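Local coordinates for mannosylglycerate hydrolase MGH1-like glycoside hydrolase domain-containing protein (Thermus thermophilus HB8, PDB 4WVA), which hydrolyses mannosylglycerate, a solute that thermophiles make under osmotic stress, to mannose and glycerate, and cleaves glucosylglycerate with similar efficiency, at residues 113-118 with 122-127; 58-63 with 128-133. One frame throughout, in Å; residues are numbered along the deposited sequence.

How the interactions relate
Coming from the N terminus, the chain first runs through helix 48-62, whose last turn, with the residue that follows it, supplies residues 58-63 of interaction 2. It then passes through the short strands 72-74 and 97-98 before helix 107-117 brings in residues 113-118. A tight turn follows, and interaction 1 closes it at once, with only three residues between its two segments. Helix 121-146 then carries 122-127 straight on into 128-133, where interaction 2 closes the much longer loop back to helix 48-62, so that the short closure sits within the long one. Three helices of the (alpha/alpha)6-barrel are thus joined through helix 121-146. The two contacts also meet directly, CD1 of Tyr115 lying 3.4 Å from CB of Ala128.

Interaction 1: 113-118 with 122-127; sequences YLYEKD and DRARER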
# COMPACT_ATOMS: atom_id res chain seq x y z
N TYR A 113 -2.81 -20.98 9.30
CA TYR A 113 -2.14 -21.23 10.57
C TYR A 113 -2.00 -22.73 10.85
O TYR A 113 -0.91 -23.22 11.19
CB TYR A 113 -2.86 -20.57 11.75
CG TYR A 113 -2.10 -20.78 13.02
CD1 TYR A 113 -1.03 -19.96 13.34
CD2 TYR A 113 -2.40 -21.85 13.86
CE1 TYR A 113 -0.30 -20.17 14.48
CE2 TYR A 113 -1.66 -22.07 14.99
CZ TYR A 113 -0.63 -21.22 15.30
OH TYR A 113 0.10 -21.44 16.44
N LEU A 114 -3.10 -23.47 10.72
CA LEU A 114 -3.03 -24.94 10.90
C LEU A 114 -2.01 -25.55 9.94
O LEU A 114 -1.22 -26.43 10.33
CB LEU A 114 -4.38 -25.60 10.72
CG LEU A 114 -5.49 -25.15 11.68
CD1 LEU A 114 -6.76 -25.92 11.36
CD2 LEU A 114 -5.11 -25.28 13.15
N TYR A 115 -2.03 -25.09 8.69
CA TYR A 115 -1.13 -25.63 7.68
C TYR A 115 0.34 -25.40 8.03
O TYR A 115 1.17 -26.31 7.94
CB TYR A 115 -1.45 -25.09 6.28
CG TYR A 115 -0.43 -25.58 5.28
CD1 TYR A 115 -0.35 -26.93 4.96
CD2 TYR A 115 0.48 -24.71 4.69
CE1 TYR A 115 0.58 -27.39 4.06
CE2 TYR A 115 1.43 -25.17 3.79
CZ TYR A 115 1.48 -26.52 3.48
OH TYR A 115 2.41 -27.03 2.59
N GLU A 116 0.66 -24.18 8.45
CA GLU A 116 2.06 -23.81 8.67
C GLU A 116 2.61 -24.39 9.97
O GLU A 116 3.82 -24.65 10.07
CB GLU A 116 2.23 -22.29 8.67
CG GLU A 116 2.03 -21.66 7.29
CD GLU A 116 2.25 -20.16 7.28
OE1 GLU A 116 2.42 -19.59 8.37
OE2 GLU A 116 2.24 -19.56 6.20
N LYS A 117 1.74 -24.58 10.96
CA LYS A 117 2.20 -24.94 12.32
C LYS A 117 1.96 -26.38 12.77
O LYS A 117 2.47 -26.78 13.84
CB LYS A 117 1.60 -24.00 13.37
CG LYS A 117 1.96 -22.54 13.20
CD LYS A 117 3.45 -22.30 13.25
CE LYS A 117 3.76 -20.82 13.12
NZ LYS A 117 5.17 -20.60 13.55
N ASP A 118 1.17 -27.14 12.03
CA ASP A 118 0.94 -28.53 12.40
C ASP A 118 2.30 -29.24 12.44
O ASP A 118 3.05 -29.15 11.49
CB ASP A 118 0.03 -29.19 11.36
CG ASP A 118 -0.42 -30.59 11.75
OD1 ASP A 118 0.23 -31.25 12.61
OD2 ASP A 118 -1.44 -31.02 11.16
N ASP A 122 3.00 -34.22 6.82
CA ASP A 122 2.24 -34.99 5.85
C ASP A 122 0.75 -34.73 6.04
O ASP A 122 0.01 -34.60 5.06
CB ASP A 122 2.56 -36.48 5.97
CG ASP A 122 3.99 -36.80 5.58
OD1 ASP A 122 4.62 -37.61 6.28
OD2 ASP A 122 4.48 -36.22 4.59
N ARG A 123 0.30 -34.66 7.29
CA ARG A 123 -1.11 -34.38 7.56
C ARG A 123 -1.44 -32.97 7.11
O ARG A 123 -2.47 -32.74 6.49
CB ARG A 123 -1.44 -34.51 9.04
CG ARG A 123 -2.84 -34.00 9.37
CD ARG A 123 -3.23 -34.28 10.80
NE ARG A 123 -2.31 -33.65 11.73
CZ ARG A 123 -1.97 -34.14 12.92
NH1 ARG A 123 -2.47 -35.30 13.36
NH2 ARG A 123 -1.11 -33.47 13.67
N ALA A 124 -0.57 -32.02 7.44
CA ALA A 124 -0.80 -30.63 7.03
C ALA A 124 -1.02 -30.52 5.52
O ALA A 124 -1.94 -29.83 5.06
CB ALA A 124 0.35 -29.75 7.46
N ARG A 125 -0.16 -31.17 4.74
CA ARG A 125 -0.27 -31.11 3.29
C ARG A 125 -1.56 -31.76 2.83
O ARG A 125 -2.24 -31.23 1.95
CB ARG A 125 0.96 -31.73 2.61
CG ARG A 125 2.20 -30.85 2.69
CD ARG A 125 3.35 -31.39 1.84
NE ARG A 125 3.96 -32.57 2.45
CZ ARG A 125 5.02 -32.56 3.26
NH1 ARG A 125 5.67 -31.44 3.56
NH2 ARG A 125 5.46 -33.72 3.75
N GLU A 126 -1.90 -32.92 3.41
CA GLU A 126 -3.13 -33.60 3.01
C GLU A 126 -4.36 -32.76 3.31
O GLU A 126 -5.24 -32.62 2.45
CB GLU A 126 -3.26 -34.99 3.67
CG GLU A 126 -4.42 -35.79 3.08
CD GLU A 126 -4.65 -37.16 3.73
OE1 GLU A 126 -4.18 -37.40 4.86
OE2 GLU A 126 -5.34 -37.98 3.08
N ARG A 127 -4.41 -32.15 4.49
CA ARG A 127 -5.60 -31.38 4.88
C ARG A 127 -5.70 -30.08 4.07
O ARG A 127 -6.79 -29.70 3.64
CB ARG A 127 -5.59 -31.07 6.37
CG ARG A 127 -5.58 -32.28 7.27
CD ARG A 127 -6.92 -32.99 7.36
NE ARG A 127 -6.77 -34.17 8.19
CZ ARG A 127 -6.21 -35.31 7.78
NH1 ARG A 127 -5.84 -35.46 6.51
NH2 ARG A 127 -6.04 -36.31 8.62
O HOH W 1 4.22 -28.96 4.22
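Tyr115 reaches across to Ala124 with one edge of its ring: CD1 lies 3.3 Å from the carbonyl O of Ala124, close to the ring plane, and 3.8 Å from Ala124 CB. With CG anti to the backbone N (chi1 175°), the ring runs on until its OH stands 3.8 Å from CG of Arg125. That hydroxyl hydrogen-bonds to the carbonyl O of Gly292 of the second subunit, and it also accepts from a water that makes a weak bond to Arg125 NH1. The two segments form a helical hairpin of the (alpha/alpha)6-barrel, in which helix 107-117 ends, the chain turns, and helix 121-146 sets off. Asp118, just past the helix end, packs its CB 4.0 Å from CB of Ala124 and turns its carboxylate to Arg123. The salt bridge is side-on and two-pronged: NH2 meets OD1 and NE meets OD2, each at 2.8 Å, nearly straight, on syn lone pairs, with the two planes 21° apart. A leucine in place of Arg123 would probably leave the buried carboxylate without its countercharge and freer to turn, although Trp52 NE1 and the backbone N of Asp120 also bond to it.

Interaction 2: 58-63 with 128-133; sequences LFDYGQ and ARYLFP
The Tyr130 ring presents its edge to Asp60, with OD1 lying in the ring plane beside the phenol oxygen, while the carboxylate is turned 77° from the ring. The second flat group, the Phe59 ring, takes the amide carbon of Gln63, the residue just past the end of the same helix, in plane at its edge, and Leu131 CD2 comes to it obliquely. Here the last turn of helix 48-62 packs against helix 121-146, two helices of the (alpha/alpha)6-barrel characteristic of this GH63 hydrolase. Backbones keep well apart, the nearest CA atoms being those of Phe59 and Leu131 at 8.0 Å, and side chains make the contact between them. On the buried side a single methyl does the touching: Leu131 CD2 lies 3.8 Å from Phe59 CD2 and 4.2 Å from CG, so it meets the root of the ring. Around this pair, Val107 packs on Phe59 and Val111 on Leu131, both from helix 107-117. The Phe59 side chain is also about 7 Å from that of Leu33, which probably binds substrate, so the apolar part of the contact probably lies close to the substrate pocket. The polar pair lies toward the surface. Tyr130 is exposed, and its CG stands anti to the backbone N (chi1 -178°), which carries the ring out toward the neighbouring helix. There the phenol donates a short bond of 2.6 Å from OH to Asp60 OD1, arriving on the syn side but 24° out of the carboxylate plane; Asp60 OD2, 3.5 Å from the same OH, is too poorly angled to share it.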
# COMPACT_ATOMS: atom_id res chain seq x y z
N LEU A 58 -17.13 -28.53 8.82
CA LEU A 58 -17.81 -27.34 8.33
C LEU A 58 -17.98 -27.36 6.79
O LEU A 58 -19.08 -27.12 6.28
CB LEU A 58 -17.03 -26.10 8.77
CG LEU A 58 -17.56 -24.75 8.30
CD1 LEU A 58 -18.96 -24.47 8.78
CD2 LEU A 58 -16.58 -23.66 8.74
N PHE A 59 -16.91 -27.66 6.06
CA PHE A 59 -16.99 -27.68 4.60
C PHE A 59 -17.72 -28.90 4.07
O PHE A 59 -18.59 -28.79 3.18
CB PHE A 59 -15.60 -27.59 3.97
CG PHE A 59 -15.08 -26.18 3.91
CD1 PHE A 59 -15.41 -25.36 2.85
CD2 PHE A 59 -14.31 -25.67 4.94
CE1 PHE A 59 -14.95 -24.06 2.80
CE2 PHE A 59 -13.85 -24.38 4.89
CZ PHE A 59 -14.18 -23.57 3.82
N ASP A 60 -17.40 -30.07 4.62
CA ASP A 60 -17.98 -31.32 4.11
C ASP A 60 -19.50 -31.38 4.25
O ASP A 60 -20.19 -31.84 3.33
CB ASP A 60 -17.35 -32.53 4.82
CG ASP A 60 -15.98 -32.87 4.30
OD1 ASP A 60 -15.62 -32.42 3.21
OD2 ASP A 60 -15.26 -33.61 5.00
N TYR A 61 -20.01 -30.90 5.37
CA TYR A 61 -21.46 -30.91 5.61
C TYR A 61 -22.17 -29.59 5.37
O TYR A 61 -23.40 -29.56 5.28
CB TYR A 61 -21.75 -31.43 7.02
CG TYR A 61 -21.27 -32.83 7.18
CD1 TYR A 61 -22.02 -33.89 6.68
CD2 TYR A 61 -20.05 -33.11 7.79
CE1 TYR A 61 -21.57 -35.19 6.79
CE2 TYR A 61 -19.58 -34.40 7.90
CZ TYR A 61 -20.36 -35.44 7.41
OH TYR A 61 -19.91 -36.74 7.52
N GLY A 62 -21.42 -28.50 5.25
CA GLY A 62 -22.01 -27.18 5.06
C GLY A 62 -21.97 -26.64 3.64
O GLY A 62 -22.92 -26.00 3.20
N GLN A 63 -20.88 -26.86 2.91
CA GLN A 63 -20.69 -26.11 1.67
C GLN A 63 -21.66 -26.56 0.60
O GLN A 63 -21.77 -27.74 0.32
CB GLN A 63 -19.26 -26.19 1.16
CG GLN A 63 -18.97 -25.24 0.01
CD GLN A 63 -17.49 -25.19 -0.31
OE1 GLN A 63 -16.79 -26.21 -0.26
NE2 GLN A 63 -17.01 -24.01 -0.65
N ALA A 128 -4.58 -29.39 3.89
CA ALA A 128 -4.60 -28.13 3.14
C ALA A 128 -4.93 -28.34 1.68
O ALA A 128 -5.67 -27.56 1.10
CB ALA A 128 -3.28 -27.39 3.28
N ARG A 129 -4.40 -29.38 1.06
CA ARG A 129 -4.74 -29.66 -0.33
C ARG A 129 -6.22 -29.96 -0.49
O ARG A 129 -6.82 -29.62 -1.51
CB ARG A 129 -3.90 -30.80 -0.90
CG ARG A 129 -2.50 -30.32 -1.22
CD ARG A 129 -1.66 -31.28 -2.03
NE ARG A 129 -0.27 -30.83 -1.95
CZ ARG A 129 0.26 -29.81 -2.64
NH1 ARG A 129 -0.44 -29.10 -3.53
NH2 ARG A 129 1.54 -29.50 -2.43
N TYR A 130 -6.81 -30.60 0.52
CA TYR A 130 -8.22 -30.94 0.51
C TYR A 130 -9.09 -29.69 0.65
O TYR A 130 -10.04 -29.50 -0.10
CB TYR A 130 -8.52 -31.96 1.61
CG TYR A 130 -9.95 -32.42 1.66
CD1 TYR A 130 -10.44 -33.34 0.74
CD2 TYR A 130 -10.82 -31.95 2.62
CE1 TYR A 130 -11.75 -33.78 0.79
CE2 TYR A 130 -12.14 -32.37 2.67
CZ TYR A 130 -12.60 -33.28 1.74
OH TYR A 130 -13.89 -33.72 1.79
N LEU A 131 -8.73 -28.82 1.59
CA LEU A 131 -9.52 -27.63 1.87
C LEU A 131 -9.31 -26.48 0.87
O LEU A 131 -10.22 -25.67 0.69
CB LEU A 131 -9.24 -27.14 3.30
CG LEU A 131 -9.84 -28.02 4.39
CD1 LEU A 131 -9.37 -27.54 5.75
CD2 LEU A 131 -11.36 -28.04 4.31
N PHE A 132 -8.14 -26.39 0.25
CA PHE A 132 -7.84 -25.22 -0.57
C PHE A 132 -8.90 -24.93 -1.66
O PHE A 132 -9.38 -23.80 -1.77
CB PHE A 132 -6.45 -25.30 -1.20
CG PHE A 132 -6.15 -24.15 -2.10
CD1 PHE A 132 -5.77 -22.93 -1.57
CD2 PHE A 132 -6.33 -24.26 -3.46
CE1 PHE A 132 -5.54 -21.85 -2.40
CE2 PHE A 132 -6.11 -23.18 -4.31
CZ PHE A 132 -5.72 -21.97 -3.77
N PRO A 133 -9.26 -25.94 -2.48
CA PRO A 133 -10.26 -25.64 -3.53
C PRO A 133 -11.65 -25.32 -2.97
O PRO A 133 -12.42 -24.58 -3.58
CB PRO A 133 -10.29 -26.91 -4.38
CG PRO A 133 -9.66 -27.97 -3.57
CD PRO A 133 -8.79 -27.33 -2.53